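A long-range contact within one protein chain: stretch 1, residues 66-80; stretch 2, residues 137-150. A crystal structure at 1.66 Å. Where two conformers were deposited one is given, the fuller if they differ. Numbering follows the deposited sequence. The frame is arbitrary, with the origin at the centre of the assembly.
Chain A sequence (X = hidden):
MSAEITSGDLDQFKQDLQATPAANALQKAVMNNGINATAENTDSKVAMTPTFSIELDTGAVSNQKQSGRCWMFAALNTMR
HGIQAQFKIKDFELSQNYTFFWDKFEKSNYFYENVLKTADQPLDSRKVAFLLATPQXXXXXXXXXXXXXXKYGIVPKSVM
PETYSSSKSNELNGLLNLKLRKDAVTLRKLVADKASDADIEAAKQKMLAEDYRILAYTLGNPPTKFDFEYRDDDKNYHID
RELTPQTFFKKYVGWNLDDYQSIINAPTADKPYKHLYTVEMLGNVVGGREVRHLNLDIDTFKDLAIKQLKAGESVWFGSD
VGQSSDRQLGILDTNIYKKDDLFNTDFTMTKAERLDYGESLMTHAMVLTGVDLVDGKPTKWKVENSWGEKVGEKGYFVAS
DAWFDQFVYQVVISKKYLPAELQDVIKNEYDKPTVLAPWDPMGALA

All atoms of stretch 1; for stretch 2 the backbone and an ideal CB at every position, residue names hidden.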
# COMPACT_ATOMS: atom_id res chain seq x y z
N GLN A 66 -9.64 3.34 18.53
CA GLN A 66 -8.63 3.89 19.35
C GLN A 66 -9.31 4.62 20.51
O GLN A 66 -9.20 5.84 20.70
CB GLN A 66 -7.69 4.79 18.53
CG GLN A 66 -7.00 4.03 17.42
CD GLN A 66 -6.21 4.96 16.53
OE1 GLN A 66 -6.72 5.49 15.53
NE2 GLN A 66 -4.97 5.12 16.84
N SER A 67 -9.88 3.80 21.37
CA SER A 67 -10.46 4.30 22.57
C SER A 67 -10.38 3.19 23.64
O SER A 67 -10.10 2.02 23.32
CB SER A 67 -11.96 4.67 22.34
OG SER A 67 -12.73 3.51 22.23
N GLY A 68 -10.51 3.60 24.90
CA GLY A 68 -10.47 2.62 26.04
C GLY A 68 -11.87 2.26 26.55
O GLY A 68 -12.10 2.19 27.77
N ARG A 69 -12.78 1.90 25.63
CA ARG A 69 -14.17 1.75 25.95
C ARG A 69 -14.52 0.26 26.08
O ARG A 69 -15.69 -0.08 26.01
CB ARG A 69 -15.08 2.40 24.88
CG ARG A 69 -14.98 3.87 24.84
CD ARG A 69 -15.85 4.51 23.78
NE ARG A 69 -15.46 4.07 22.43
CZ ARG A 69 -16.16 4.23 21.34
NH1 ARG A 69 -17.40 4.75 21.35
NH2 ARG A 69 -15.66 3.80 20.20
N CYS A 70 -13.52 -0.61 26.33
CA CYS A 70 -13.80 -2.06 26.31
C CYS A 70 -14.98 -2.42 27.23
O CYS A 70 -15.91 -3.06 26.78
CB CYS A 70 -12.54 -2.83 26.69
SG CYS A 70 -12.12 -2.43 28.36
N TRP A 71 -15.00 -1.86 28.44
CA TRP A 71 -16.03 -2.15 29.46
C TRP A 71 -17.45 -1.89 28.94
O TRP A 71 -18.33 -2.68 29.16
CB TRP A 71 -15.77 -1.36 30.72
CG TRP A 71 -15.83 0.16 30.59
CD1 TRP A 71 -15.03 0.98 29.81
CD2 TRP A 71 -16.71 1.04 31.30
NE1 TRP A 71 -15.39 2.28 29.97
CE2 TRP A 71 -16.38 2.36 30.92
CE3 TRP A 71 -17.74 0.84 32.21
CZ2 TRP A 71 -17.04 3.46 31.44
CZ3 TRP A 71 -18.37 1.95 32.75
CH2 TRP A 71 -18.03 3.22 32.38
N MSE A 72 -17.60 -0.81 28.18
CA MSE A 72 -18.87 -0.44 27.55
C MSE A 72 -19.25 -1.35 26.40
O MSE A 72 -20.35 -1.82 26.30
CB MSE A 72 -18.85 0.98 26.98
CG MSE A 72 -18.41 2.04 27.89
SE MSE A 72 -18.46 3.71 26.85
CE MSE A 72 -17.86 4.57 28.46
N PHE A 73 -18.29 -1.61 25.53
CA PHE A 73 -18.48 -2.52 24.40
C PHE A 73 -18.89 -3.88 24.91
O PHE A 73 -19.86 -4.48 24.39
CB PHE A 73 -17.22 -2.61 23.49
CG PHE A 73 -17.17 -1.49 22.47
CD1 PHE A 73 -17.43 -1.73 21.13
CD2 PHE A 73 -16.89 -0.23 22.86
CE1 PHE A 73 -17.41 -0.73 20.20
CE2 PHE A 73 -16.86 0.82 21.94
CZ PHE A 73 -17.17 0.57 20.61
N ALA A 74 -18.19 -4.35 25.95
CA ALA A 74 -18.49 -5.67 26.49
C ALA A 74 -19.87 -5.73 27.16
O ALA A 74 -20.66 -6.65 26.92
CB ALA A 74 -17.42 -6.11 27.45
N ALA A 75 -20.20 -4.74 27.92
CA ALA A 75 -21.55 -4.72 28.55
C ALA A 75 -22.59 -4.65 27.46
O ALA A 75 -23.59 -5.41 27.49
CB ALA A 75 -21.70 -3.58 29.49
N LEU A 76 -22.44 -3.70 26.52
CA LEU A 76 -23.42 -3.57 25.46
C LEU A 76 -23.50 -4.84 24.58
O LEU A 76 -24.53 -5.16 24.00
CB LEU A 76 -23.15 -2.32 24.61
CG LEU A 76 -23.33 -0.97 25.37
CD1 LEU A 76 -22.82 0.24 24.57
CD2 LEU A 76 -24.77 -0.74 25.79
N ASN A 77 -22.40 -5.59 24.51
CA ASN A 77 -22.42 -6.85 23.81
C ASN A 77 -23.39 -7.82 24.47
O ASN A 77 -24.20 -8.45 23.80
CB ASN A 77 -21.01 -7.51 23.76
CG ASN A 77 -20.12 -6.91 22.67
OD1 ASN A 77 -20.60 -6.32 21.69
ND2 ASN A 77 -18.77 -7.11 22.82
N THR A 78 -23.34 -7.91 25.77
CA THR A 78 -24.23 -8.83 26.54
C THR A 78 -25.70 -8.46 26.25
O THR A 78 -26.49 -9.34 25.93
CB THR A 78 -23.98 -8.92 28.05
OG1 THR A 78 -24.19 -7.70 28.75
CG2 THR A 78 -22.50 -9.45 28.31
N MSE A 79 -25.97 -7.18 26.21
CA MSE A 79 -27.39 -6.69 26.00
C MSE A 79 -27.82 -6.92 24.58
O MSE A 79 -28.88 -7.44 24.32
CB MSE A 79 -27.34 -5.19 26.34
CG MSE A 79 -27.21 -4.97 27.80
SE MSE A 79 -27.09 -3.08 28.21
CE MSE A 79 -26.56 -3.44 30.00
N ARG A 80 -26.95 -6.59 23.62
CA ARG A 80 -27.33 -6.69 22.19
C ARG A 80 -27.45 -8.12 21.74
O ARG A 80 -28.21 -8.38 20.80
CB ARG A 80 -26.34 -5.96 21.28
CG ARG A 80 -25.07 -6.75 20.94
CD ARG A 80 -24.03 -5.76 20.46
NE ARG A 80 -22.75 -6.38 20.11
CZ ARG A 80 -22.41 -6.81 18.91
NH1 ARG A 80 -23.20 -6.60 17.86
NH2 ARG A 80 -21.21 -7.36 18.74
N UNK A 137 -10.96 9.08 32.64
CA UNK A 137 -10.41 8.26 31.59
C UNK A 137 -11.53 7.51 30.90
O UNK A 137 -12.67 7.53 31.33
CB UNK A 137 -9.36 7.29 32.14
N UNK A 138 -11.18 6.82 29.83
CA UNK A 138 -12.17 6.01 29.07
C UNK A 138 -12.72 4.82 29.80
O UNK A 138 -13.87 4.50 29.59
CB UNK A 138 -11.54 5.51 27.77
N UNK A 139 -11.89 4.14 30.62
CA UNK A 139 -12.29 2.92 31.23
C UNK A 139 -13.32 2.98 32.36
O UNK A 139 -13.54 4.04 33.00
CB UNK A 139 -11.03 2.24 31.76
N UNK A 140 -13.75 1.78 32.73
CA UNK A 140 -14.68 1.65 33.83
C UNK A 140 -14.88 0.23 34.33
O UNK A 140 -14.05 -0.67 34.11
CB UNK A 140 -16.03 2.23 33.41
N UNK A 141 -15.94 0.06 35.11
CA UNK A 141 -16.32 -1.23 35.64
C UNK A 141 -17.84 -1.41 35.45
O UNK A 141 -18.57 -0.44 35.19
CB UNK A 141 -15.92 -1.35 37.11
N UNK A 142 -18.30 -2.66 35.58
CA UNK A 142 -19.67 -3.07 35.29
C UNK A 142 -20.71 -2.18 36.01
O UNK A 142 -21.62 -1.68 35.39
CB UNK A 142 -19.86 -4.53 35.69
N UNK A 143 -20.51 -1.91 37.29
CA UNK A 143 -21.52 -1.18 38.08
C UNK A 143 -21.64 0.27 37.61
O UNK A 143 -22.71 0.86 37.68
CB UNK A 143 -21.17 -1.22 39.57
N UNK A 144 -20.53 0.82 37.12
CA UNK A 144 -20.54 2.16 36.48
C UNK A 144 -21.27 2.17 35.16
O UNK A 144 -21.94 3.14 34.81
CB UNK A 144 -19.11 2.66 36.26
N UNK A 145 -21.23 1.08 34.39
CA UNK A 145 -22.01 1.07 33.16
C UNK A 145 -23.50 0.95 33.51
O UNK A 145 -24.36 1.65 32.92
CB UNK A 145 -21.57 -0.07 32.25
N UNK A 146 -23.84 0.05 34.44
CA UNK A 146 -25.21 -0.00 34.93
C UNK A 146 -25.75 1.32 35.39
O UNK A 146 -26.89 1.68 35.02
CB UNK A 146 -25.31 -1.00 36.08
N UNK A 147 -24.97 2.05 36.17
CA UNK A 147 -25.38 3.33 36.66
C UNK A 147 -25.80 4.23 35.50
O UNK A 147 -26.80 4.97 35.59
CB UNK A 147 -24.25 3.97 37.47
N UNK A 148 -25.01 4.19 34.40
CA UNK A 148 -25.32 4.98 33.24
C UNK A 148 -26.59 4.57 32.57
O UNK A 148 -27.39 5.44 32.23
CB UNK A 148 -24.17 4.91 32.24
N UNK A 149 -26.84 3.27 32.47
CA UNK A 149 -28.00 2.77 31.79
C UNK A 149 -29.26 3.05 32.61
O UNK A 149 -30.31 3.36 32.05
CB UNK A 149 -27.85 1.27 31.52
N UNK A 150 -29.14 2.91 33.94
CA UNK A 150 -30.24 3.23 34.84
C UNK A 150 -30.65 4.68 34.65
O UNK A 150 -31.83 4.97 34.64
CB UNK A 150 -29.85 2.97 36.30

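Position 137 has no atom of stretch 1 within 5.5 Å of its ideal CB, so many side chains would serve; it is Gln-137, which makes no contact here.

At 138 CA-to-CB points toward stretch 1, and the ideal CB lies 3.4 Å from Gly-68 O and 4.4 Å from Arg-69 N. The backbone NH of Gly-68 is a nearby donor, so a short acceptor such as Asp or Asn would suit, perhaps Ser. The residue is Asp-138: its OD2 accepts from Gly-68 N at 2.9 Å with a nearly linear N-H...O angle of 175°. The backbone contributes separately, Trp-71 NE1 donating to Asp-138 O at 2.7 Å.

Position 139 points its CB away, though 4.1 Å from Gly-68 O; phi/psi of -72/172 would admit most residues. Gly-139 is deposited, its CA making a CA-H...O contact with Gly-68 O at 3.5 Å.

Position 140 is decisive. An ideal CB would stand 2.4 Å from Trp-71 CZ3, a clash, and phi/psi of -168/-165 is fully extended. Glycine alone fits, and Gly-140 lays its CA 3.4 Å from the centroid of the Trp-71 six-membered ring, 15° off the normal, a CH-pi contact over the face.

Position 141 points away, leaving its side chain free of constraint from stretch 1. Gln-141 precedes the helix as N-cap residue; its backbone O lies 3.3 Å from Trp-71 CE3.

Position 142 also starts away, so only a long side chain could return to stretch 1. Trp-142 does so with chi1 at 172° (t), placing CZ3 3.8 Å from Ala-75 CB; Thr-78 OG1 lies at the ring edge, 4.1 Å from CH2.

Position 143 points away; Asp-143 makes no contact.

Position 144 faces Trp-71, its ideal CB 3.7 Å from CZ3. Apolar residues would suit; selenomethionine Met-144 makes its closest contact there through CB.

At 145 the ideal CB is 3.8 Å from Trp-71 CZ3 and 4.5 Å from Ala-75 CB, facing an apolar hollow suited to Leu, Ile or Met. Leu-145 enters as a knob among Trp-71, Met-72, Ala-75 and Met-79, with CD1 3.5 Å from Ala-75 CB and CD2 4.2 Å from Met-72 CG.

Positions 146, 147 and 150 offer stretch 1 nothing within reach of CB; Ser-146, Ala-147 and Glu-150 make no contact.

Position 148 points toward stretch 1 from a distance, favouring a longer apolar chain: Leu-148 CD1 reaches Trp-71 CH2 at 4.2 Å.

At 149 CB is 5.1 Å from Met-79 CE, suiting Ile, Leu or Met. Ile-149 closes the gap, CD1 lying 3.5 Å from Met-79 CE and 4.4 Å from Leu-76 CD2.

Stretch 2 137-150: QDGGQWDMLSALIE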
# COMPACT_ATOMS: atom_id res chain seq x y z
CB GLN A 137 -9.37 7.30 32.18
CG GLN A 137 -9.91 6.34 33.24
CD GLN A 137 -8.82 5.47 33.87
OE1 GLN A 137 -8.27 4.64 33.22
NE2 GLN A 137 -8.53 5.67 35.16
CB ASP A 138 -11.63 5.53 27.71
CG ASP A 138 -11.46 6.65 26.68
OD1 ASP A 138 -11.71 7.86 26.91
OD2 ASP A 138 -10.97 6.34 25.55
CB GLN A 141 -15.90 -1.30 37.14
CG GLN A 141 -14.45 -0.92 37.39
CD GLN A 141 -13.88 -1.44 38.71
OE1 GLN A 141 -14.49 -2.24 39.40
NE2 GLN A 141 -12.69 -1.00 39.04
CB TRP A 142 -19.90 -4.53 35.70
CG TRP A 142 -21.34 -4.87 35.58
CD1 TRP A 142 -22.31 -4.75 36.56
CD2 TRP A 142 -22.04 -5.29 34.40
NE1 TRP A 142 -23.54 -5.07 36.05
CE2 TRP A 142 -23.41 -5.42 34.74
CE3 TRP A 142 -21.65 -5.60 33.10
CZ2 TRP A 142 -24.39 -5.85 33.81
CZ3 TRP A 142 -22.60 -6.06 32.20
CH2 TRP A 142 -23.97 -6.15 32.55
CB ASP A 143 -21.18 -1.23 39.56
CG ASP A 143 -21.22 -2.66 40.15
OD1 ASP A 143 -22.10 -3.48 39.80
OD2 ASP A 143 -20.31 -2.95 40.99
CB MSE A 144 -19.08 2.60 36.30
CG MSE A 144 -18.45 2.93 37.64
SE MSE A 144 -16.47 2.99 37.53
CE MSE A 144 -16.20 4.53 36.33
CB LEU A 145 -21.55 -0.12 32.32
CG LEU A 145 -21.99 -0.23 30.86
CD1 LEU A 145 -23.40 -0.79 30.75
CD2 LEU A 145 -21.81 1.13 30.20
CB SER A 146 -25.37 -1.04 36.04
OG SER A 146 -25.30 -2.24 35.43
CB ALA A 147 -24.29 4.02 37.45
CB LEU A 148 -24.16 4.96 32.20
CG LEU A 148 -22.88 5.63 32.71
CD1 LEU A 148 -21.71 5.22 31.83
CD2 LEU A 148 -23.03 7.14 32.73
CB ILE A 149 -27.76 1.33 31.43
CG1 ILE A 149 -26.78 1.37 30.21
CG2 ILE A 149 -29.03 0.59 31.00
CD1 ILE A 149 -26.53 0.02 29.76
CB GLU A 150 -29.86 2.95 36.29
CG GLU A 150 -29.82 1.44 36.48
CD GLU A 150 -29.37 1.03 37.84
OE1 GLU A 150 -29.98 0.08 38.35
OE2 GLU A 150 -28.39 1.62 38.36
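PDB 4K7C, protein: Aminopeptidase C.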